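Local coordinates for general secretion pathway protein H (Vibrio cholerae, PDB 4DQ9) that forms part of the pseudopilus tip complex, critical for recognising and binding the proteins that the type II secretion system exports from the periplasm, at residues D4-S9 with I130-Q135; I35-R40 with L71-E76. All coordinates share one frame; numbering follows the deposited sequence.

Contact 1 (D4-S9 with I130-Q135); sequences DEAKIS and IFPKGQ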
ATOM      1  N   ASP A   4     -29.385 -15.522   8.062  1.00 22.11           N
ATOM      2  CA  ASP A   4     -28.779 -16.688   7.423  1.00 22.04           C
ATOM      3  C   ASP A   4     -27.772 -16.157   6.386  1.00 19.72           C
ATOM      4  O   ASP A   4     -26.676 -16.681   6.248  1.00 21.12           O
ATOM      5  CB  ASP A   4     -29.896 -17.499   6.755  1.00 24.81           C
ATOM      6  CG  ASP A   4     -30.835 -18.105   7.770  1.00 26.86           C
ATOM      7  OD1 ASP A   4     -30.311 -18.650   8.800  1.00 33.77           O
ATOM      8  OD2 ASP A   4     -32.076 -18.028   7.583  1.00 31.50           O
ATOM      9  N   GLU A   5     -28.160 -15.079   5.707  1.00 20.65           N
ATOM     10  CA  GLU A   5     -27.298 -14.405   4.760  1.00 18.16           C
ATOM     11  C   GLU A   5     -26.043 -13.884   5.371  1.00 18.36           C
ATOM     12  O   GLU A   5     -24.963 -13.911   4.731  1.00 17.52           O
ATOM     13  CB  GLU A   5     -28.065 -13.315   3.977  1.00 18.40           C
ATOM     14  CG  GLU A   5     -29.143 -13.828   3.082  1.00 22.33           C
ATOM     15  CD  GLU A   5     -30.055 -12.727   2.491  1.00 33.71           C
ATOM     16  OE1 GLU A   5     -29.768 -11.542   2.716  1.00 37.19           O
ATOM     17  OE2 GLU A   5     -31.030 -13.078   1.746  1.00 40.99           O
ATOM     18  N   ALA A   6     -26.154 -13.324   6.575  1.00 17.70           N
ATOM     19  CA  ALA A   6     -24.978 -12.761   7.252  1.00 15.82           C
ATOM     20  C   ALA A   6     -23.938 -13.850   7.517  1.00 15.97           C
ATOM     21  O   ALA A   6     -22.730 -13.670   7.332  1.00 15.58           O
ATOM     22  CB  ALA A   6     -25.409 -12.107   8.582  1.00 16.10           C
ATOM     23  N   LYS A   7     -24.368 -15.008   7.989  1.00 17.59           N
ATOM     24  CA  LYS A   7     -23.492 -16.142   8.213  1.00 16.01           C
ATOM     25  C   LYS A   7     -22.729 -16.540   6.916  1.00 17.31           C
ATOM     26  O   LYS A   7     -21.563 -16.744   6.889  1.00 17.84           O
ATOM     27  CB  LYS A   7     -24.257 -17.340   8.699  1.00 17.12           C
ATOM     28  CG  LYS A   7     -23.371 -18.546   8.971  1.00 18.70           C
ATOM     29  CD  LYS A   7     -24.118 -19.637   9.725  1.00 25.03           C
ATOM     30  CE  LYS A   7     -23.228 -20.879   9.782  1.00 27.88           C
ATOM     31  NZ  LYS A   7     -23.943 -21.974  10.473  1.00 30.51           N
ATOM     32  N   ILE A   8     -23.486 -16.702   5.859  1.00 15.75           N
ATOM     33  CA  ILE A   8     -22.971 -17.153   4.567  1.00 15.69           C
ATOM     34  C   ILE A   8     -21.952 -16.125   4.104  1.00 15.65           C
ATOM     35  O   ILE A   8     -20.868 -16.530   3.515  1.00 15.87           O
ATOM     36  CB  ILE A   8     -24.129 -17.267   3.554  1.00 17.50           C
ATOM     37  CG1 ILE A   8     -24.965 -18.481   3.888  1.00 21.77           C
ATOM     38  CG2 ILE A   8     -23.579 -17.318   2.114  1.00 16.71           C
ATOM     39  CD1 ILE A   8     -26.194 -18.638   2.985  1.00 28.16           C
ATOM     40  N   SER A   9     -22.277 -14.833   4.287  1.00 14.96           N
ATOM     41  CA  SER A   9     -21.348 -13.746   3.859  1.00 15.00           C
ATOM     42  C   SER A   9     -20.096 -13.742   4.716  1.00 13.27           C
ATOM     43  O   SER A   9     -18.969 -13.539   4.132  1.00 15.04           O
ATOM     44  CB  SER A   9     -21.988 -12.386   3.910  1.00 14.77           C
ATOM     45  OG  SER A   9     -22.961 -12.269   2.949  1.00 21.35           O
ATOM     46  N   ILE A 130     -20.367  -8.577   9.864  1.00 13.74           N
ATOM     47  CA  ILE A 130     -21.435  -8.600   8.799  1.00 14.67           C
ATOM     48  C   ILE A 130     -22.714  -8.901   9.531  1.00 15.16           C
ATOM     49  O   ILE A 130     -22.809  -9.879  10.243  1.00 17.63           O
ATOM     50  CB  ILE A 130     -21.169  -9.600   7.680  1.00 14.78           C
ATOM     51  CG1 ILE A 130     -19.832  -9.306   6.896  1.00 15.09           C
ATOM     52  CG2 ILE A 130     -22.370  -9.688   6.574  1.00 15.28           C
ATOM     53  CD1 ILE A 130     -19.301 -10.414   5.967  1.00 16.16           C
ATOM     54  N   PHE A 131     -23.699  -8.125   9.261  1.00 14.49           N
ATOM     55  CA  PHE A 131     -24.893  -8.112  10.065  1.00 16.01           C
ATOM     56  C   PHE A 131     -26.093  -7.453   9.400  1.00 16.85           C
ATOM     57  O   PHE A 131     -25.976  -6.664   8.512  1.00 14.98           O
ATOM     58  CB  PHE A 131     -24.649  -7.438  11.391  1.00 17.40           C
ATOM     59  CG  PHE A 131     -24.047  -6.070  11.248  1.00 15.85           C
ATOM     60  CD1 PHE A 131     -22.686  -5.923  11.072  1.00 17.50           C
ATOM     61  CD2 PHE A 131     -24.830  -4.911  11.214  1.00 17.48           C
ATOM     62  CE1 PHE A 131     -22.087  -4.701  10.964  1.00 15.85           C
ATOM     63  CE2 PHE A 131     -24.247  -3.636  11.083  1.00 23.04           C
ATOM     64  CZ  PHE A 131     -22.880  -3.508  10.899  1.00 21.07           C
ATOM     65  N   PRO A 132     -27.292  -7.822   9.851  1.00 17.80           N
ATOM     66  CA  PRO A 132     -28.458  -7.298   9.204  1.00 18.69           C
ATOM     67  C   PRO A 132     -28.588  -5.779   9.465  1.00 16.60           C
ATOM     68  O   PRO A 132     -28.332  -5.221  10.600  1.00 19.06           O
ATOM     69  CB  PRO A 132     -29.611  -8.015   9.903  1.00 18.71           C
ATOM     70  CG  PRO A 132     -29.014  -9.265  10.317  1.00 18.64           C
ATOM     71  CD  PRO A 132     -27.638  -8.912  10.765  1.00 20.71           C
ATOM     72  N   LYS A 133     -29.093  -5.111   8.425  1.00 18.40           N
ATOM     73  CA  LYS A 133     -29.457  -3.635   8.529  1.00 19.35           C
ATOM     74  C   LYS A 133     -30.402  -3.429   9.714  1.00 19.91           C
ATOM     75  O   LYS A 133     -31.312  -4.190   9.886  1.00 20.75           O
ATOM     76  CB  LYS A 133     -30.029  -3.072   7.231  1.00 21.81           C
ATOM     77  CG  LYS A 133     -30.247  -1.615   7.173  1.00 25.72           C
ATOM     78  CD  LYS A 133     -30.826  -1.169   5.786  1.00 32.29           C
ATOM     79  CE  LYS A 133     -30.085  -1.661   4.607  1.00 36.86           C
ATOM     80  NZ  LYS A 133     -30.910  -1.459   3.366  1.00 39.38           N
ATOM     81  N   GLY A 134     -30.121  -2.437  10.560  1.00 19.52           N
ATOM     82  CA  GLY A 134     -30.974  -2.123  11.769  1.00 22.08           C
ATOM     83  C   GLY A 134     -30.235  -2.502  13.039  1.00 21.01           C
ATOM     84  O   GLY A 134     -30.573  -2.060  14.150  1.00 21.07           O
ATOM     85  N   GLN A 135     -29.179  -3.263  12.898  1.00 21.09           N
ATOM     86  CA  GLN A 135     -28.386  -3.743  14.041  1.00 20.36           C
ATOM     87  C   GLN A 135     -26.998  -3.020  14.085  1.00 22.06           C
ATOM     88  O   GLN A 135     -26.530  -2.439  13.095  1.00 22.11           O
ATOM     89  CB  GLN A 135     -28.189  -5.211  13.902  1.00 20.30           C
ATOM     90  CG  GLN A 135     -29.493  -5.957  14.161  1.00 23.87           C
ATOM     91  CD  GLN A 135     -29.412  -7.452  13.976  1.00 30.12           C
ATOM     92  OE1 GLN A 135     -28.422  -8.053  14.331  1.00 30.15           O
ATOM     93  NE2 GLN A 135     -30.455  -8.059  13.377  1.00 31.11           N
TER
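The start of the long helix 2-27 runs almost antiparallel to the end of strand 126-132, with the two short axes 7.4 Å apart and at 169°, a spacing bridged by Ala-6 and Ser-9 on one side and Ile-130 on the other. Apolar packing carries the contact. Ala-6 faces Phe-131 across it, and its CB lies against the strand backbone, 3.8 Å from the carbonyl O of Ile-130 and more loosely near CD of Pro-132. Ile-130 reaches back with both of its branches. CG2, anti to the backbone N, meets CB of Ser-9 at 3.8 Å, while CD1, at the tip of the other branch, lies 3.6 Å from the carbonyl O of Ser-9. The CB of Phe-131, next along the strand, points away from the helix.

Hydrogen bonds act within each partner. Ser-9 N bonds to Glu-5 O at 2.9 Å in the helix, and Gln-135 N closes a type II turn on Pro-132 O at 3.1 Å, with Gly-134 in a conformation that suits glycine.

Strand 126-132 is flanked by strands 71-77 and 141-145, bonding to Trp-141 of the latter through Ile-130. Leu-71 of the former also touches Ala-6 and Ser-9, so the helix rests on both strands.

Contact 2 (I35-R40 with L71-E76); sequences IDVDTR and LQLDFE. With NA (sodium ion), chain C.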
ATOM      1  N   ILE A  35     -11.771  -2.723   2.173  1.00 16.18           N
ATOM      2  CA  ILE A  35     -13.117  -2.732   2.619  1.00 16.59           C
ATOM      3  C   ILE A  35     -13.736  -1.342   2.354  1.00 18.53           C
ATOM      4  O   ILE A  35     -13.176  -0.324   2.761  1.00 18.48           O
ATOM      5  CB  ILE A  35     -13.074  -2.977   4.150  1.00 16.17           C
ATOM      6  CG1 ILE A  35     -12.255  -4.231   4.517  1.00 16.23           C
ATOM      7  CG2 ILE A  35     -14.541  -3.051   4.709  1.00 17.81           C
ATOM      8  CD1 ILE A  35     -11.911  -4.382   6.041  1.00 22.67           C
ATOM      9  N   ASP A  36     -14.898  -1.294   1.703  1.00 16.81           N
ATOM     10  CA  ASP A  36     -15.630  -0.054   1.397  1.00 19.60           C
ATOM     11  C   ASP A  36     -16.964  -0.155   2.125  1.00 17.34           C
ATOM     12  O   ASP A  36     -17.879  -0.798   1.701  1.00 16.26           O
ATOM     13  CB  ASP A  36     -15.774   0.110  -0.074  1.00 20.37           C
ATOM     14  CG  ASP A  36     -14.373   0.309  -0.855  1.00 27.12           C
ATOM     15  OD1 ASP A  36     -13.474   1.108  -0.395  1.00 32.40           O
ATOM     16  OD2 ASP A  36     -14.208  -0.160  -2.074  1.00 28.48           O
ATOM     17  N   VAL A  37     -17.025   0.434   3.307  1.00 17.03           N
ATOM     18  CA  VAL A  37     -18.188   0.258   4.189  1.00 16.59           C
ATOM     19  C   VAL A  37     -19.382   0.925   3.576  1.00 19.64           C
ATOM     20  O   VAL A  37     -20.472   0.478   3.748  1.00 19.59           O
ATOM     21  CB  VAL A  37     -17.898   0.783   5.622  1.00 17.85           C
ATOM     22  CG1 VAL A  37     -16.870  -0.046   6.325  1.00 18.59           C
ATOM     23  CG2 VAL A  37     -17.494   2.289   5.787  1.00 19.81           C
ATOM     24  N   ASP A  38     -19.168   2.030   2.839  1.00 20.27           N
ATOM     25  CA  ASP A  38     -20.345   2.722   2.312  1.00 22.24           C
ATOM     26  C   ASP A  38     -21.052   2.004   1.187  1.00 23.15           C
ATOM     27  O   ASP A  38     -22.255   2.161   1.076  1.00 25.73           O
ATOM     28  CB  ASP A  38     -19.974   4.171   1.941  1.00 24.53           C
ATOM     29  CG  ASP A  38     -19.501   4.976   3.153  1.00 26.88           C
ATOM     30  OD1 ASP A  38     -19.836   4.589   4.300  1.00 26.25           O
ATOM     31  OD2 ASP A  38     -18.734   5.963   2.988  1.00 32.71           O
ATOM     32  N   THR A  39     -20.358   1.202   0.389  1.00 20.40           N
ATOM     33  CA  THR A  39     -20.904   0.454  -0.716  1.00 19.32           C
ATOM     34  C   THR A  39     -21.004  -1.064  -0.356  1.00 15.60           C
ATOM     35  O   THR A  39     -21.508  -1.818  -1.178  1.00 19.08           O
ATOM     36  CB  THR A  39     -20.031   0.643  -1.999  1.00 19.85           C
ATOM     37  OG1 THR A  39     -18.684   0.255  -1.644  1.00 19.07           O
ATOM     38  CG2 THR A  39     -20.134   2.110  -2.480  1.00 22.09           C
ATOM     39  N   ARG A  40     -20.557  -1.446   0.823  1.00 17.22           N
ATOM     40  CA  ARG A  40     -20.622  -2.805   1.343  1.00 14.05           C
ATOM     41  C   ARG A  40     -19.828  -3.746   0.406  1.00 16.04           C
ATOM     42  O   ARG A  40     -20.277  -4.848   0.128  1.00 17.09           O
ATOM     43  CB  ARG A  40     -22.080  -3.248   1.506  1.00 17.29           C
ATOM     44  CG  ARG A  40     -22.921  -2.218   2.351  1.00 23.21           C
ATOM     45  CD  ARG A  40     -24.427  -2.361   2.354  1.00 27.89           C
ATOM     46  NE  ARG A  40     -25.029  -2.265   1.010  1.00 32.05           N
ATOM     47  CZ  ARG A  40     -25.493  -3.299   0.300  1.00 40.32           C
ATOM     48  NH1 ARG A  40     -25.585  -4.510   0.828  1.00 42.44           N
ATOM     49  NH2 ARG A  40     -25.942  -3.132  -0.947  1.00 38.81           N
ATOM     50  N   LEU A  71     -27.982  -6.445   4.256  1.00 18.94           N
ATOM     51  CA  LEU A  71     -26.821  -6.607   5.097  1.00 17.38           C
ATOM     52  C   LEU A  71     -25.957  -5.362   5.132  1.00 18.78           C
ATOM     53  O   LEU A  71     -25.964  -4.580   4.164  1.00 20.89           O
ATOM     54  CB  LEU A  71     -25.911  -7.779   4.622  1.00 17.40           C
ATOM     55  CG  LEU A  71     -26.616  -9.087   4.710  1.00 18.45           C
ATOM     56  CD1 LEU A  71     -25.747 -10.122   4.039  1.00 20.48           C
ATOM     57  CD2 LEU A  71     -26.803  -9.466   6.183  1.00 19.51           C
ATOM     58  N   GLN A  72     -25.232  -5.215   6.234  1.00 15.98           N
ATOM     59  CA  GLN A  72     -24.256  -4.130   6.470  1.00 17.33           C
ATOM     60  C   GLN A  72     -22.930  -4.812   6.765  1.00 16.71           C
ATOM     61  O   GLN A  72     -22.892  -5.962   7.269  1.00 16.28           O
ATOM     62  CB  GLN A  72     -24.589  -3.275   7.671  1.00 20.23           C
ATOM     63  CG  GLN A  72     -25.973  -2.568   7.636  1.00 25.80           C
ATOM     64  CD  GLN A  72     -25.961  -1.414   6.764  1.00 32.04           C
ATOM     65  OE1 GLN A  72     -25.261  -1.400   5.752  1.00 39.98           O
ATOM     66  NE2 GLN A  72     -26.720  -0.383   7.122  1.00 36.29           N
ATOM     67  N   LEU A  73     -21.864  -4.065   6.530  1.00 17.17           N
ATOM     68  CA  LEU A  73     -20.628  -4.489   7.103  1.00 17.34           C
ATOM     69  C   LEU A  73     -19.897  -3.317   7.826  1.00 14.21           C
ATOM     70  O   LEU A  73     -20.157  -2.123   7.587  1.00 17.24           O
ATOM     71  CB  LEU A  73     -19.699  -5.153   6.188  1.00 18.81           C
ATOM     72  CG  LEU A  73     -19.276  -4.482   4.919  1.00 16.36           C
ATOM     73  CD1 LEU A  73     -18.211  -3.475   5.138  1.00 19.55           C
ATOM     74  CD2 LEU A  73     -18.656  -5.530   4.034  1.00 21.50           C
ATOM     75  N   ASP A  74     -18.983  -3.705   8.682  1.00 14.72           N
ATOM     76  CA  ASP A  74     -18.160  -2.761   9.435  1.00 16.72           C
ATOM     77  C   ASP A  74     -16.841  -3.362   9.833  1.00 16.18           C
ATOM     78  O   ASP A  74     -16.681  -4.595   9.718  1.00 15.96           O
ATOM     79  CB  ASP A  74     -18.935  -2.290  10.653  1.00 17.96           C
ATOM     80  CG  ASP A  74     -18.518  -0.905  11.138  1.00 18.50           C
ATOM     81  OD1 ASP A  74     -17.487  -0.293  10.680  1.00 17.01           O
ATOM     82  OD2 ASP A  74     -19.322  -0.317  11.969  1.00 20.45           O
ATOM     83  N   PHE A  75     -15.873  -2.558  10.217  1.00 16.59           N
ATOM     84  CA  PHE A  75     -14.582  -3.140  10.535  1.00 16.29           C
ATOM     85  C   PHE A  75     -13.864  -2.231  11.592  1.00 14.94           C
ATOM     86  O   PHE A  75     -14.167  -1.020  11.695  1.00 16.98           O
ATOM     87  CB  PHE A  75     -13.672  -3.419   9.344  1.00 15.71           C
ATOM     88  CG  PHE A  75     -13.010  -2.237   8.718  1.00 16.38           C
ATOM     89  CD1 PHE A  75     -13.746  -1.345   7.923  1.00 20.20           C
ATOM     90  CD2 PHE A  75     -11.644  -2.051   8.862  1.00 17.15           C
ATOM     91  CE1 PHE A  75     -13.167  -0.230   7.312  1.00 24.08           C
ATOM     92  CE2 PHE A  75     -11.019  -0.916   8.274  1.00 17.38           C
ATOM     93  CZ  PHE A  75     -11.808   0.018   7.509  1.00 23.06           C
ATOM     94  N   GLU A  76     -12.940  -2.869  12.284  1.00 16.75           N
ATOM     95  CA  GLU A  76     -12.059  -2.276  13.290  1.00 17.83           C
ATOM     96  C   GLU A  76     -10.658  -2.701  12.882  1.00 18.24           C
ATOM     97  O   GLU A  76     -10.456  -3.866  12.418  1.00 17.07           O
ATOM     98  CB  GLU A  76     -12.301  -2.828  14.717  1.00 20.14           C
ATOM     99  CG  GLU A  76     -13.527  -2.463  15.355  1.00 22.23           C
ATOM    100  CD  GLU A  76     -13.884  -3.298  16.530  1.00 24.98           C
ATOM    101  OE1 GLU A  76     -13.553  -4.521  16.622  1.00 28.77           O
ATOM    102  OE2 GLU A  76     -14.563  -2.711  17.375  1.00 27.88           O
TER
HETATM  103 NA    NA C 201     -13.862  -2.849  -1.809  1.00 25.00          NA
HETATM  104  O   HOH W   1     -21.660  -1.265   5.549  1.00 10.40           O
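A β-hairpin of one antiparallel sheet lies here against strand 71-77, an outermost strand of the second sheet within the chain: residues 37-40 form the turn between strands 31-36 and 41-48, and the side chains of Val-37 and Arg-40 reach across the junction. The turn is held by a weak bond from Arg-40 N to Asp-36 O, with Arg-40 in a left-handed backbone conformation.

The apolar centre is built by Ile-35, Val-37, Leu-73 and Phe-75. CD1 of Ile-35 makes a CH-π contact over one face of the Phe-75 ring, 3.9 Å from its centroid, whereas CG1 of Val-37 comes in at the ring edge, 3.7 Å from CD1 of Phe-75. Both Leu-73 (chi1 55°) and Phe-75 (chi1 75°) place CG in the crowded position between backbone N and carbonyl carbon. Leu-73 thereby brings CD1 to 3.7 Å from CG2 of Ile-35.

Polar links flank this core. One water donates to Val-37 O at 2.8 Å and accepts from Leu-73 N at 3.0 Å, bridging the two backbones. Further along, the chain of Arg-40, bent at chi3, lays CD 3.2 Å from Leu-71 O, to which NH1 gives a weak bond; NH1 also bonds weakly to Leu-67 O. Within the strand, Phe-75 N bonds to Asp-74 OD1 from above the carboxylate plane.

Asp-36 points the other way, and its OD2 binds a sodium ion at 2.7 Å together with Thr-43 of the partner strand. OD2 also accepts from Arg-34 NE, so two cationic partners would favour an ionised carboxylate. The junction itself relies on dispersion, one water and a diffuse guanidinium charge probably eased by carbonyl oxygens, rather than on direct pairing of the two backbones.

The two contacts, whose centres are 11 Å apart, stack three layers of the pseudopilin. Contact 1 sets helix 2-27 on the sheet of strands 71-77, 126-132, 141-145 and 151-154; contact 2 joins that sheet to the other one, through the hairpin of strands 31-36 and 41-48. They meet where strand 71-77, of contact 2, runs beside strand 126-132, of contact 1, as its neighbour in one sheet, with a probable hydrogen bond from Gln-72 N to Phe-131 O at 2.8 Å. Along the chain, contact 2 is nested inside the loop that contact 1 closes. The pair of strands thus ties distant parts of the sequence into one compact domain.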